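Local coordinates for protein PHOX (Pseudomonas fluorescens, PDB 4A9V) that hydrolyses phosphate monoesters as an alkaline phosphatase of beta-propeller fold, probably by means of its iron-calcium cofactor, at residues F361-Q364 with A365-L368; Q208-P211 with A212-R215; P240-L243 with N244-W248; T434-D438 with H439-T443; F200-N204 with A205-F209. One frame throughout, in Å; residues are numbered along the deposited sequence.

Contact 1: residues F361-Q364 with A365-L368. With EDO (1,2-ethanediol), chain H.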
loop_
_atom_site.group_PDB
_atom_site.type_symbol
_atom_site.label_atom_id
_atom_site.label_comp_id
_atom_site.label_asym_id
_atom_site.label_seq_id
_atom_site.Cartn_x
_atom_site.Cartn_y
_atom_site.Cartn_z
ATOM N N PHE A 361 -26.744 7.110 -9.340
ATOM C CA PHE A 361 -26.597 6.409 -8.065
ATOM C C PHE A 361 -27.967 6.188 -7.435
ATOM O O PHE A 361 -28.666 7.138 -7.093
ATOM C CB PHE A 361 -25.711 7.210 -7.112
ATOM C CG PHE A 361 -24.383 7.587 -7.698
ATOM C CD1 PHE A 361 -24.245 8.751 -8.426
ATOM C CD2 PHE A 361 -23.298 6.736 -7.591
ATOM C CE1 PHE A 361 -23.047 9.068 -9.032
ATOM C CE2 PHE A 361 -22.085 7.072 -8.155
ATOM C CZ PHE A 361 -21.970 8.219 -8.911
ATOM N N ALA A 362 -28.370 4.929 -7.334
ATOM C CA ALA A 362 -29.702 4.603 -6.835
ATOM C C ALA A 362 -29.798 4.770 -5.322
ATOM O O ALA A 362 -30.884 4.961 -4.772
ATOM C CB ALA A 362 -30.076 3.183 -7.229
ATOM N N ASP A 363 -28.678 4.560 -4.644
ATOM C CA ASP A 363 -28.658 4.447 -3.194
ATOM C C ASP A 363 -27.216 4.574 -2.711
ATOM O O ASP A 363 -26.300 4.714 -3.519
ATOM C CB ASP A 363 -29.268 3.112 -2.753
ATOM C CG ASP A 363 -28.628 1.922 -3.443
ATOM O OD1 ASP A 363 -27.408 1.946 -3.675
ATOM O OD2 ASP A 363 -29.349 0.956 -3.766
ATOM N N GLN A 364 -27.021 4.579 -1.397
ATOM C CA GLN A 364 -25.703 4.807 -0.833
ATOM C C GLN A 364 -24.759 3.645 -1.133
ATOM O O GLN A 364 -23.570 3.859 -1.343
ATOM C CB GLN A 364 -25.803 5.045 0.675
ATOM C CG GLN A 364 -24.463 5.291 1.353
ATOM C CD GLN A 364 -23.752 6.538 0.860
ATOM O OE1 GLN A 364 -24.314 7.349 0.126
ATOM N NE2 GLN A 364 -22.519 6.724 1.319
ATOM N N ALA A 365 -25.283 2.429 -1.245
ATOM C CA ALA A 365 -24.435 1.301 -1.624
ATOM C C ALA A 365 -23.741 1.563 -2.954
ATOM O O ALA A 365 -22.545 1.304 -3.104
ATOM C CB ALA A 365 -25.251 0.025 -1.694
ATOM N N GLU A 366 -24.490 2.062 -3.930
ATOM C CA GLU A 366 -23.910 2.354 -5.237
ATOM C C GLU A 366 -22.880 3.476 -5.205
ATOM O O GLU A 366 -21.900 3.443 -5.941
ATOM C CB GLU A 366 -25.014 2.671 -6.244
ATOM C CG GLU A 366 -25.894 1.469 -6.531
ATOM C CD GLU A 366 -26.816 1.646 -7.725
ATOM O OE1 GLU A 366 -26.791 2.712 -8.379
ATOM O OE2 GLU A 366 -27.498 0.660 -8.074
ATOM N N VAL A 367 -23.098 4.467 -4.349
ATOM C CA VAL A 367 -22.110 5.513 -4.131
ATOM C C VAL A 367 -20.773 4.909 -3.708
ATOM O O VAL A 367 -19.716 5.329 -4.180
ATOM C CB VAL A 367 -22.605 6.540 -3.092
ATOM C CG1 VAL A 367 -21.526 7.569 -2.794
ATOM C CG2 VAL A 367 -23.874 7.221 -3.587
ATOM N N LEU A 368 -20.819 3.923 -2.821
ATOM C CA LEU A 368 -19.601 3.315 -2.291
ATOM C C LEU A 368 -18.948 2.361 -3.298
ATOM O O LEU A 368 -17.734 2.401 -3.509
ATOM C CB LEU A 368 -19.918 2.584 -0.987
ATOM C CG LEU A 368 -20.402 3.497 0.142
ATOM C CD1 LEU A 368 -21.008 2.664 1.258
ATOM C CD2 LEU A 368 -19.274 4.376 0.649
HETATM C C1 EDO H . -22.018 4.711 6.298
HETATM O O1 EDO H . -22.713 5.187 7.468
HETATM C C2 EDO H . -22.558 5.420 5.060
HETATM O O2 EDO H . -21.867 4.999 3.874
#

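Contact 2: residues Q208-P211 with A212-R215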
loop_
_atom_site.group_PDB
_atom_site.type_symbol
_atom_site.label_atom_id
_atom_site.label_comp_id
_atom_site.label_asym_id
_atom_site.label_seq_id
_atom_site.Cartn_x
_atom_site.Cartn_y
_atom_site.Cartn_z
ATOM N N GLN A 208 -18.487 -6.385 -23.800
ATOM C CA GLN A 208 -18.952 -5.053 -23.476
ATOM C C GLN A 208 -18.777 -4.788 -21.995
ATOM O O GLN A 208 -19.087 -5.645 -21.155
ATOM C CB GLN A 208 -20.429 -4.910 -23.815
ATOM C CG GLN A 208 -20.748 -5.073 -25.282
ATOM C CD GLN A 208 -22.210 -4.825 -25.553
ATOM O OE1 GLN A 208 -23.063 -5.307 -24.801
ATOM N NE2 GLN A 208 -22.480 -3.835 -26.393
ATOM N N PHE A 209 -18.246 -3.616 -21.669
ATOM C CA PHE A 209 -18.166 -3.167 -20.292
ATOM C C PHE A 209 -18.932 -1.864 -20.135
ATOM O O PHE A 209 -18.984 -1.056 -21.060
ATOM C CB PHE A 209 -16.703 -2.976 -19.881
ATOM C CG PHE A 209 -15.917 -4.260 -19.827
ATOM C CD1 PHE A 209 -16.255 -5.249 -18.922
ATOM C CD2 PHE A 209 -14.859 -4.485 -20.692
ATOM C CE1 PHE A 209 -15.514 -6.411 -18.832
ATOM C CE2 PHE A 209 -14.104 -5.643 -20.597
ATOM C CZ PHE A 209 -14.472 -6.632 -19.707
ATOM N N ASP A 210 -19.641 -1.735 -19.019
ATOM C CA ASP A 210 -20.450 -0.560 -18.750
ATOM C C ASP A 210 -19.561 0.569 -18.210
ATOM O O ASP A 210 -18.358 0.387 -18.011
ATOM C CB ASP A 210 -21.595 -0.906 -17.777
ATOM C CG ASP A 210 -21.107 -1.279 -16.381
ATOM O OD1 ASP A 210 -20.185 -0.618 -15.875
ATOM O OD2 ASP A 210 -21.783 -2.095 -15.713
ATOM N N PRO A 211 -20.122 1.777 -18.078
ATOM C CA PRO A 211 -19.262 2.904 -17.750
ATOM C C PRO A 211 -18.524 2.747 -16.418
ATOM O O PRO A 211 -17.388 3.190 -16.294
ATOM C CB PRO A 211 -20.236 4.081 -17.719
ATOM C CG PRO A 211 -21.290 3.700 -18.708
ATOM C CD PRO A 211 -21.439 2.212 -18.584
ATOM N N ALA A 212 -19.152 2.123 -15.429
ATOM C CA ALA A 212 -18.504 1.955 -14.132
ATOM C C ALA A 212 -17.377 0.926 -14.223
ATOM O O ALA A 212 -16.323 1.084 -13.597
ATOM C CB ALA A 212 -19.516 1.545 -13.071
ATOM N N GLN A 213 -17.593 -0.119 -15.011
ATOM C CA GLN A 213 -16.553 -1.101 -15.250
ATOM C C GLN A 213 -15.364 -0.493 -15.988
ATOM O O GLN A 213 -14.214 -0.689 -15.601
ATOM C CB GLN A 213 -17.129 -2.290 -16.012
ATOM C CG GLN A 213 -18.133 -3.082 -15.191
ATOM C CD GLN A 213 -18.943 -4.063 -16.009
ATOM O OE1 GLN A 213 -19.124 -3.895 -17.217
ATOM N NE2 GLN A 213 -19.516 -5.045 -15.335
ATOM N N LYS A 214 -15.643 0.365 -16.961
ATOM C CA LYS A 214 -14.584 1.037 -17.699
ATOM C C LYS A 214 -13.788 1.997 -16.818
ATOM O O LYS A 214 -12.567 2.061 -16.921
ATOM C CB LYS A 214 -15.163 1.771 -18.908
ATOM C CG LYS A 214 -15.578 0.827 -20.018
ATOM C CD LYS A 214 -16.083 1.563 -21.238
ATOM C CE LYS A 214 -16.360 0.585 -22.359
ATOM N NZ LYS A 214 -16.949 1.270 -23.531
ATOM N N ARG A 215 -14.464 2.709 -15.921
ATOM C CA ARG A 215 -13.777 3.670 -15.064
ATOM C C ARG A 215 -12.792 2.966 -14.127
ATOM O O ARG A 215 -11.787 3.554 -13.721
ATOM C CB ARG A 215 -14.791 4.507 -14.271
ATOM C CG ARG A 215 -14.185 5.417 -13.214
ATOM C CD ARG A 215 -13.239 6.470 -13.787
ATOM N NE ARG A 215 -12.703 7.353 -12.748
ATOM C CZ ARG A 215 -13.361 8.386 -12.231
ATOM N NH1 ARG A 215 -14.543 8.733 -12.722
ATOM N NH2 ARG A 215 -12.819 9.102 -11.260
HETATM O O HOH W 1 -20.374 -5.667 -18.863
#

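Contact 3: residues P240-L243 with N244-W248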
loop_
_atom_site.group_PDB
_atom_site.type_symbol
_atom_site.label_atom_id
_atom_site.label_comp_id
_atom_site.label_asym_id
_atom_site.label_seq_id
_atom_site.Cartn_x
_atom_site.Cartn_y
_atom_site.Cartn_z
ATOM N N PRO A 240 -19.869 -11.096 -13.733
ATOM C CA PRO A 240 -19.467 -9.692 -13.747
ATOM C C PRO A 240 -19.517 -9.005 -12.385
ATOM O O PRO A 240 -18.713 -8.116 -12.118
ATOM C CB PRO A 240 -20.463 -9.053 -14.719
ATOM C CG PRO A 240 -21.643 -9.963 -14.704
ATOM C CD PRO A 240 -21.058 -11.338 -14.566
ATOM N N ASN A 241 -20.428 -9.409 -11.507
ATOM C CA ASN A 241 -20.512 -8.742 -10.211
ATOM C C ASN A 241 -19.373 -9.122 -9.284
ATOM O O ASN A 241 -19.162 -8.450 -8.271
ATOM C CB ASN A 241 -21.836 -9.004 -9.504
ATOM C CG ASN A 241 -22.993 -8.239 -10.115
ATOM O OD1 ASN A 241 -22.812 -7.391 -10.991
ATOM N ND2 ASN A 241 -24.185 -8.492 -9.605
ATOM N N GLU A 242 -18.584 -10.134 -9.639
ATOM C CA GLU A 242 -17.394 -10.419 -8.841
ATOM C C GLU A 242 -16.445 -9.223 -8.821
ATOM O O GLU A 242 -15.780 -8.989 -7.817
ATOM C CB GLU A 242 -16.672 -11.680 -9.323
ATOM C CG GLU A 242 -15.541 -12.139 -8.405
ATOM C CD GLU A 242 -15.998 -12.676 -7.061
ATOM O OE1 GLU A 242 -17.220 -12.820 -6.846
ATOM O OE2 GLU A 242 -15.119 -12.960 -6.210
ATOM N N LEU A 243 -16.430 -8.425 -9.890
ATOM C CA LEU A 243 -15.600 -7.216 -9.918
ATOM C C LEU A 243 -15.944 -6.262 -8.772
ATOM O O LEU A 243 -15.106 -5.464 -8.351
ATOM C CB LEU A 243 -15.775 -6.509 -11.266
ATOM C CG LEU A 243 -14.671 -5.511 -11.631
ATOM C CD1 LEU A 243 -13.389 -6.238 -12.001
ATOM C CD2 LEU A 243 -15.109 -4.586 -12.753
ATOM N N ASN A 244 -17.196 -6.285 -8.321
ATOM C CA ASN A 244 -17.653 -5.359 -7.292
ATOM C C ASN A 244 -17.282 -5.795 -5.882
ATOM O O ASN A 244 -17.365 -5.001 -4.945
ATOM C CB ASN A 244 -19.161 -5.169 -7.379
ATOM C CG ASN A 244 -19.590 -4.567 -8.688
ATOM O OD1 ASN A 244 -18.854 -3.795 -9.293
ATOM N ND2 ASN A 244 -20.778 -4.936 -9.147
ATOM N N ARG A 245 -16.869 -7.051 -5.737
ATOM C CA ARG A 245 -16.633 -7.659 -4.433
ATOM C C ARG A 245 -15.149 -7.595 -4.039
ATOM O O ARG A 245 -14.747 -8.157 -3.018
ATOM C CB ARG A 245 -17.169 -9.089 -4.436
ATOM C CG ARG A 245 -18.698 -9.120 -4.473
ATOM C CD ARG A 245 -19.275 -10.243 -5.311
ATOM N NE ARG A 245 -18.845 -11.568 -4.871
ATOM C CZ ARG A 245 -19.380 -12.227 -3.852
ATOM N NH1 ARG A 245 -20.389 -11.706 -3.172
ATOM N NH2 ARG A 245 -18.901 -13.414 -3.513
ATOM N N HIS A 246 -14.397 -6.786 -4.783
ATOM C CA HIS A 246 -12.987 -6.509 -4.543
ATOM C C HIS A 246 -12.735 -5.048 -4.816
ATOM O O HIS A 246 -13.563 -4.361 -5.431
ATOM C CB HIS A 246 -12.115 -7.397 -5.433
ATOM C CG HIS A 246 -12.390 -8.860 -5.256
ATOM N ND1 HIS A 246 -11.881 -9.570 -4.220
ATOM C CD2 HIS A 246 -13.301 -9.689 -5.897
ATOM C CE1 HIS A 246 -12.421 -10.805 -4.235
ATOM N NE2 HIS A 246 -13.298 -10.873 -5.249
ATOM N N GLY A 247 -11.612 -4.543 -4.308
ATOM C CA GLY A 247 -11.341 -3.109 -4.283
ATOM C C GLY A 247 -11.748 -2.435 -2.978
ATOM O O GLY A 247 -12.064 -1.243 -2.965
ATOM N N TRP A 248 -11.671 -3.181 -1.877
ATOM C CA TRP A 248 -12.098 -2.699 -0.563
ATOM C C TRP A 248 -10.961 -2.735 0.423
ATOM O O TRP A 248 -9.926 -3.377 0.195
ATOM C CB TRP A 248 -13.243 -3.572 -0.050
ATOM C CG TRP A 248 -14.413 -3.659 -1.000
ATOM C CD1 TRP A 248 -14.715 -4.696 -1.872
ATOM C CD2 TRP A 248 -15.476 -2.671 -1.190
ATOM N NE1 TRP A 248 -15.864 -4.421 -2.577
ATOM C CE2 TRP A 248 -16.378 -3.225 -2.187
ATOM C CE3 TRP A 248 -15.768 -1.435 -0.630
ATOM C CZ2 TRP A 248 -17.545 -2.581 -2.548
ATOM C CZ3 TRP A 248 -16.925 -0.772 -1.038
ATOM C CH2 TRP A 248 -17.803 -1.343 -1.962
HETATM O O HOH W 2 -21.869 -4.843 -11.821
HETATM O O HOH W 3 -16.243 -14.484 -4.221
#

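Contact 4: residues T434-D438 with H439-T443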
loop_
_atom_site.group_PDB
_atom_site.type_symbol
_atom_site.label_atom_id
_atom_site.label_comp_id
_atom_site.label_asym_id
_atom_site.label_seq_id
_atom_site.Cartn_x
_atom_site.Cartn_y
_atom_site.Cartn_z
ATOM N N THR A 434 -4.729 19.738 8.861
ATOM C CA THR A 434 -6.159 19.863 9.048
ATOM C C THR A 434 -6.484 21.077 9.928
ATOM O O THR A 434 -5.764 21.384 10.881
ATOM C CB THR A 434 -6.717 18.550 9.639
ATOM O OG1 THR A 434 -8.141 18.513 9.498
ATOM C CG2 THR A 434 -6.307 18.364 11.092
ATOM N N ASP A 435 -7.553 21.792 9.591
ATOM C CA ASP A 435 -7.862 23.026 10.303
ATOM C C ASP A 435 -8.056 22.757 11.795
ATOM O O ASP A 435 -8.646 21.745 12.195
ATOM C CB ASP A 435 -9.099 23.708 9.717
ATOM C CG ASP A 435 -9.323 25.102 10.281
ATOM O OD1 ASP A 435 -8.356 25.889 10.346
ATOM O OD2 ASP A 435 -10.480 25.427 10.628
ATOM N N ARG A 436 -7.553 23.690 12.596
ATOM C CA ARG A 436 -7.611 23.607 14.052
ATOM C C ARG A 436 -6.858 22.399 14.604
ATOM O O ARG A 436 -6.952 22.104 15.796
ATOM C CB ARG A 436 -9.066 23.615 14.543
ATOM C CG ARG A 436 -9.914 24.718 13.923
ATOM C CD ARG A 436 -11.366 24.661 14.384
ATOM N NE ARG A 436 -12.005 23.380 14.085
ATOM C CZ ARG A 436 -12.650 23.096 12.949
ATOM N NH1 ARG A 436 -12.368 23.764 11.827
ATOM N NH2 ARG A 436 -13.381 21.991 12.875
ATOM N N ASP A 437 -6.045 21.762 13.763
ATOM C CA ASP A 437 -5.415 20.485 14.121
ATOM C C ASP A 437 -6.436 19.442 14.584
ATOM O O ASP A 437 -6.090 18.487 15.276
ATOM C CB ASP A 437 -4.301 20.689 15.153
ATOM C CG ASP A 437 -3.175 21.557 14.618
ATOM O OD1 ASP A 437 -2.665 21.245 13.522
ATOM O OD2 ASP A 437 -2.865 22.592 15.251
ATOM N N ASP A 438 -7.669 19.575 14.096
ATOM C CA ASP A 438 -8.726 18.597 14.344
ATOM C C ASP A 438 -9.002 17.838 13.056
ATOM O O ASP A 438 -9.371 18.436 12.045
ATOM C CB ASP A 438 -10.001 19.318 14.800
ATOM C CG ASP A 438 -11.096 18.365 15.226
ATOM O OD1 ASP A 438 -10.947 17.131 15.049
ATOM O OD2 ASP A 438 -12.135 18.853 15.712
ATOM N N HIS A 439 -8.796 16.527 13.086
ATOM C CA HIS A 439 -9.049 15.704 11.910
ATOM C C HIS A 439 -10.506 15.610 11.536
ATOM O O HIS A 439 -10.831 15.147 10.440
ATOM C CB HIS A 439 -8.448 14.313 12.078
ATOM C CG HIS A 439 -6.946 14.307 12.049
ATOM N ND1 HIS A 439 -6.237 14.410 10.898
ATOM C CD2 HIS A 439 -6.024 14.271 13.083
ATOM C CE1 HIS A 439 -4.926 14.441 11.194
ATOM N NE2 HIS A 439 -4.797 14.349 12.529
ATOM N N ALA A 440 -11.397 16.152 12.364
ATOM C CA ALA A 440 -12.794 16.302 11.962
ATOM C C ALA A 440 -13.009 17.412 10.933
ATOM O O ALA A 440 -14.082 17.491 10.341
ATOM C CB ALA A 440 -13.682 16.542 13.175
ATOM N N SER A 441 -12.077 18.354 10.834
ATOM C CA SER A 441 -12.286 19.518 9.982
ATOM C C SER A 441 -12.450 19.133 8.518
ATOM O O SER A 441 -11.848 18.172 8.035
ATOM C CB SER A 441 -11.130 20.500 10.127
ATOM O OG SER A 441 -11.098 21.000 11.445
ATOM N N LYS A 442 -13.150 19.989 7.788
ATOM C CA LYS A 442 -13.431 19.756 6.392
ATOM C C LYS A 442 -12.586 20.628 5.470
ATOM O O LYS A 442 -12.709 20.526 4.258
ATOM C CB LYS A 442 -14.924 19.940 6.132
ATOM C CG LYS A 442 -15.732 18.802 6.757
ATOM C CD LYS A 442 -17.237 18.982 6.679
ATOM C CE LYS A 442 -17.924 18.091 7.708
ATOM N NZ LYS A 442 -19.396 18.006 7.510
ATOM N N THR A 443 -11.668 21.403 6.041
ATOM C CA THR A 443 -10.676 22.125 5.249
ATOM C C THR A 443 -9.286 21.954 5.840
ATOM O O THR A 443 -9.129 21.545 6.996
ATOM C CB THR A 443 -10.994 23.634 5.134
ATOM O OG1 THR A 443 -10.829 24.260 6.408
ATOM C CG2 THR A 443 -12.423 23.855 4.650
#

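Contact 5: residues F200-N204 with A205-F209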
loop_
_atom_site.group_PDB
_atom_site.type_symbol
_atom_site.label_atom_id
_atom_site.label_comp_id
_atom_site.label_asym_id
_atom_site.label_seq_id
_atom_site.Cartn_x
_atom_site.Cartn_y
_atom_site.Cartn_z
ATOM N N PHE A 200 -9.039 -9.761 -13.577
ATOM C CA PHE A 200 -10.268 -10.139 -14.265
ATOM C C PHE A 200 -10.088 -10.049 -15.772
ATOM O O PHE A 200 -9.293 -9.263 -16.273
ATOM C CB PHE A 200 -11.411 -9.233 -13.813
ATOM C CG PHE A 200 -11.819 -9.455 -12.382
ATOM C CD1 PHE A 200 -11.088 -8.902 -11.340
ATOM C CD2 PHE A 200 -12.884 -10.289 -12.074
ATOM C CE1 PHE A 200 -11.411 -9.184 -10.027
ATOM C CE2 PHE A 200 -13.214 -10.575 -10.763
ATOM C CZ PHE A 200 -12.464 -10.032 -9.736
ATOM N N GLY A 201 -10.792 -10.911 -16.486
ATOM C CA GLY A 201 -10.835 -10.839 -17.938
ATOM C C GLY A 201 -12.173 -11.345 -18.418
ATOM O O GLY A 201 -13.122 -11.396 -17.642
ATOM N N SER A 202 -12.256 -11.728 -19.684
ATOM C CA SER A 202 -13.465 -12.334 -20.185
ATOM C C SER A 202 -13.123 -13.359 -21.245
ATOM O O SER A 202 -12.177 -13.177 -22.018
ATOM C CB SER A 202 -14.399 -11.280 -20.776
ATOM O OG SER A 202 -15.561 -11.900 -21.299
ATOM N N SER A 203 -13.912 -14.425 -21.293
ATOM C CA SER A 203 -13.820 -15.390 -22.376
ATOM C C SER A 203 -14.309 -14.812 -23.701
ATOM O O SER A 203 -14.065 -15.392 -24.749
ATOM C CB SER A 203 -14.594 -16.659 -22.023
ATOM O OG SER A 203 -15.881 -16.371 -21.512
ATOM N N ASN A 204 -14.999 -13.677 -23.648
ATOM C CA ASN A 204 -15.383 -12.931 -24.845
ATOM C C ASN A 204 -14.438 -11.758 -25.080
ATOM O O ASN A 204 -14.462 -10.778 -24.339
ATOM C CB ASN A 204 -16.811 -12.418 -24.669
ATOM C CG ASN A 204 -17.311 -11.628 -25.864
ATOM O OD1 ASN A 204 -16.623 -11.489 -26.878
ATOM N ND2 ASN A 204 -18.491 -11.044 -25.719
ATOM N N ALA A 205 -13.569 -11.877 -26.077
ATOM C CA ALA A 205 -12.574 -10.843 -26.331
ATOM C C ALA A 205 -13.223 -9.498 -26.662
ATOM O O ALA A 205 -12.588 -8.452 -26.519
ATOM C CB ALA A 205 -11.642 -11.269 -27.454
ATOM N N GLN A 206 -14.470 -9.532 -27.136
ATOM C CA GLN A 206 -15.211 -8.309 -27.462
ATOM C C GLN A 206 -16.230 -7.962 -26.371
ATOM O O GLN A 206 -17.205 -7.245 -26.610
ATOM C CB GLN A 206 -15.914 -8.462 -28.815
ATOM C CG GLN A 206 -14.987 -8.886 -29.948
ATOM C CD GLN A 206 -14.545 -7.722 -30.823
ATOM O OE1 GLN A 206 -15.299 -6.764 -31.025
ATOM N NE2 GLN A 206 -13.400 -7.880 -31.480
ATOM N N GLN A 207 -15.979 -8.434 -25.155
ATOM C CA GLN A 207 -16.821 -8.149 -23.996
ATOM C C GLN A 207 -17.196 -6.673 -23.940
ATOM O O GLN A 207 -16.301 -5.824 -23.900
ATOM C CB GLN A 207 -16.049 -8.519 -22.725
ATOM C CG GLN A 207 -16.836 -8.386 -21.430
ATOM C CD GLN A 207 -18.056 -9.291 -21.389
ATOM O OE1 GLN A 207 -17.939 -10.514 -21.472
ATOM N NE2 GLN A 207 -19.229 -8.696 -21.189
ATOM N N GLN A 208 -18.487 -6.385 -23.800
ATOM C CA GLN A 208 -18.952 -5.053 -23.476
ATOM C C GLN A 208 -18.777 -4.788 -21.995
ATOM O O GLN A 208 -19.087 -5.645 -21.155
ATOM C CB GLN A 208 -20.429 -4.910 -23.815
ATOM C CG GLN A 208 -20.748 -5.073 -25.282
ATOM C CD GLN A 208 -22.210 -4.825 -25.553
ATOM O OE1 GLN A 208 -23.063 -5.307 -24.801
ATOM N NE2 GLN A 208 -22.480 -3.835 -26.393
ATOM N N PHE A 209 -18.246 -3.616 -21.669
ATOM C CA PHE A 209 -18.166 -3.167 -20.292
ATOM C C PHE A 209 -18.932 -1.864 -20.135
ATOM O O PHE A 209 -18.984 -1.056 -21.060
ATOM C CB PHE A 209 -16.703 -2.976 -19.881
ATOM C CG PHE A 209 -15.917 -4.260 -19.827
ATOM C CD1 PHE A 209 -16.255 -5.249 -18.922
ATOM C CD2 PHE A 209 -14.859 -4.485 -20.692
ATOM C CE1 PHE A 209 -15.514 -6.411 -18.832
ATOM C CE2 PHE A 209 -14.104 -5.643 -20.597
ATOM C CZ PHE A 209 -14.472 -6.632 -19.707
HETATM O O HOH W 4 -13.637 -14.144 -27.872
HETATM O O HOH W 5 -19.782 -11.606 -23.127
#

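Contact 1: residues F361-Q364 with A365-L368
Asp363 and Glu366 meet across the first turn of helix 364-369, where the chain leaves the loop and a weak backbone bond from Val367 N to Asp363 O starts the helical pattern, followed by Leu368 N to Gln364 O at 3.1 Å. Asp363 is the N-cap: its CG stands between its N and carbonyl carbon (chi1 53°), which swings OD1 over the helix end to accept from Glu366 N at 2.9 Å. The extended Glu366 chain runs back past the cap, and OE1 takes Ala362 N at 2.9 Å, met from above the carboxylate plane in a nearly straight bond. The two carboxylate planes are 76° apart, with OD1 and OE2 separated by 4.6 Å; the helix end and His158, bonded to Asp363 OD2, probably ease that repulsion. Gln364 bends at chi2, laying OE1 alongside Val367 CB; OE1 accepts from His350 N, and NE2 donates to ethanediol and Leu348 O. Phe361 and Val367 touch and both pack against helix 371-377, while 364-369 follows the loop after strand 340-347.

Contact 2: residues Q208-P211 with A212-R215
Asp210 and Gln213 exchange bonds in both directions at the start of helix 211-216, an exchange that satisfies the backbone N-H of each. Asp210 OD1 accepts from Gln213 N at 2.8 Å, the donor lying close to the line of the C-O bond. In return Gln213 OE1 accepts from Asp210 N at 2.9 Å, with the N-H pointing almost straight at it (165°). A water bound to Gln208 O gives a second hydrogen to the same OE1, at 2.7 Å, so two donors hold the amide oxygen.

This reciprocal pair is a capping box, with Asp210 as N-cap and Gln213 three residues on. Gln213 can close it because its CG lies beside its own N (chi1 -67°) and the chain beyond is extended, which carries the amide back over the carboxylate; the two planes, 17° apart, are stacked. OE1 also sits at the edge of the Phe209 ring, 3.6 Å from CD1.

Asp210 O is taken by Lys214 N at 2.9 Å and Pro211 O by Arg215 N at 3.0 Å, the first bonds of the helix proper. Lys214 stretches its methylenes back along the chain, bringing CE to 3.4 Å from Phe209 O. Arg215 points the other way, its guanidinium paired with Glu296 and bonded to Ser376.

Contact 3: residues P240-L243 with N244-W248
Glu242 holds Arg245 and His246 with one carboxylate, an oxygen for each. OE1 forms a salt bridge with Arg245 NE at 2.8 Å, while OE2 accepts from His246 NE2 at 2.9 Å. Both donors approach from above the carboxylate plane, although OE2 lies within the imidazole plane, 1° out of it. The glutamate bends at chi2 (69°) to turn back on these partners; Arg233 adds a second salt bridge at OE2, and a water joins OE2 to Arg245 NH2. A glutamine in its place would probably leave Arg233 short of a counter-charge and Arg245, which also pairs with Asp166, held on that side alone. The backbone beneath is a short 3-10 turn, with Arg245 N bonded to Glu242 O at 3.0 Å, in the loop leading to strand 249-252. The Asn241 side is looser: where Glu242 bonds directly, Asn241 OD1 stays 3.7 Å from Asn244 ND2, with a water bridging them. Asn241 ND2 binds Lys162 O and Asn244 ND2 Leu160 O. Trp248 NE1 donates to Asn244 O at 2.9 Å.

Contact 4: residues T434-D438 with H439-T443
Ser441 OG lies beside its backbone N (chi1 -64°), a torsion that aims it at Asp435 O, while Asp438 CG points opposite to its N (chi1 -174°), bringing OD1 to Ala440 N. Ser441 OG donates to Asp435 O at 2.7 Å, and Asp438 N reaches that oxygen from the other face. Asp438 OD1 receives Ala440 N at 2.9 Å from above the carboxylate plane. A type I turn runs from Asp438 to Ser441, closed by Ser441 N on Asp438 O at 3.0 Å; Thr434 OG1 grips the same oxygen from its opposite face at 2.8 Å. Thr434 CG2 sits over a face of the His439 ring, 4.1 Å from the centroid, a CH-pi contact, while His439 ND1 bonds Tyr288. Asp435 N to Thr443 O, 3.0 Å, ties the hairpin's base where strands 428-434 and 443-451 pair. With two donors on each of two carbonyl oxygens, the turn is probably held in good part by its own polar groups, while Asp281, Lys300 and Tyr288 tie it to its surroundings.

Contact 5: residues F200-N204 with A205-F209
Gln207 OE1 takes two hydrogens, one from Ser202 OG at 2.8 Å and one from a water at 2.7 Å that also accepts from Asn204 ND2. The serine hydroxyl lies in the amide carbonyl plane, on a lone pair of OE1. Ser202 OG itself accepts from Asn204 N at 3.0 Å, being turned opposite to its own backbone N (chi1 178°).

Two local motifs are joined here: an ST turn, in which Ser202 OG takes the N-H two residues on, and a type I beta turn from Asn204 to Gln207, closed by Gln207 N on Asn204 O at 2.9 Å. Asn204 OD1 also accepts from Gln206 N inside this turn, at 2.9 Å, from above its amide plane. With an alanine in place of Ser202 the hydroxyl is gone, and Asn204 N would probably lose its ST-turn partner and the Gln207 amide be freer to turn.

Gln207 CG, anti to its backbone N (chi1 -175°), lies 3.4 Å above one face of the Phe209 ring; the bend at chi2 turns the amide toward Ser202, and NE2 donates to Gln208 O. These side-chain contacts describe one of two modelled Gln207 conformers. Ser202 and Gln207 also touch Ala237.

Contacts 5 and 2 are consecutive, sharing Gln208 and Phe209, so the surface turn of 200-209 runs directly into the cap of helix 211-216; their centres lie 11 Å apart. Both lean on contact 3: Phe200 CD1 packs 3.6 Å from Leu243 CD1, and Gln213 CG lies 4.2 Å from Leu243 CD2. Contact 3 also reaches contact 1, where Trp248 CH2 comes 4.1 Å from Leu368 O. Contacts 1 and 2 are both Asp-capped helix starts, but their nearest atoms stay about 8 Å apart. Contact 4 stands alone, its centre 27 Å from that of contact 1. All five lie away from the iron-calcium site, although a lithium ion sits about 8 Å from the His439 side chain.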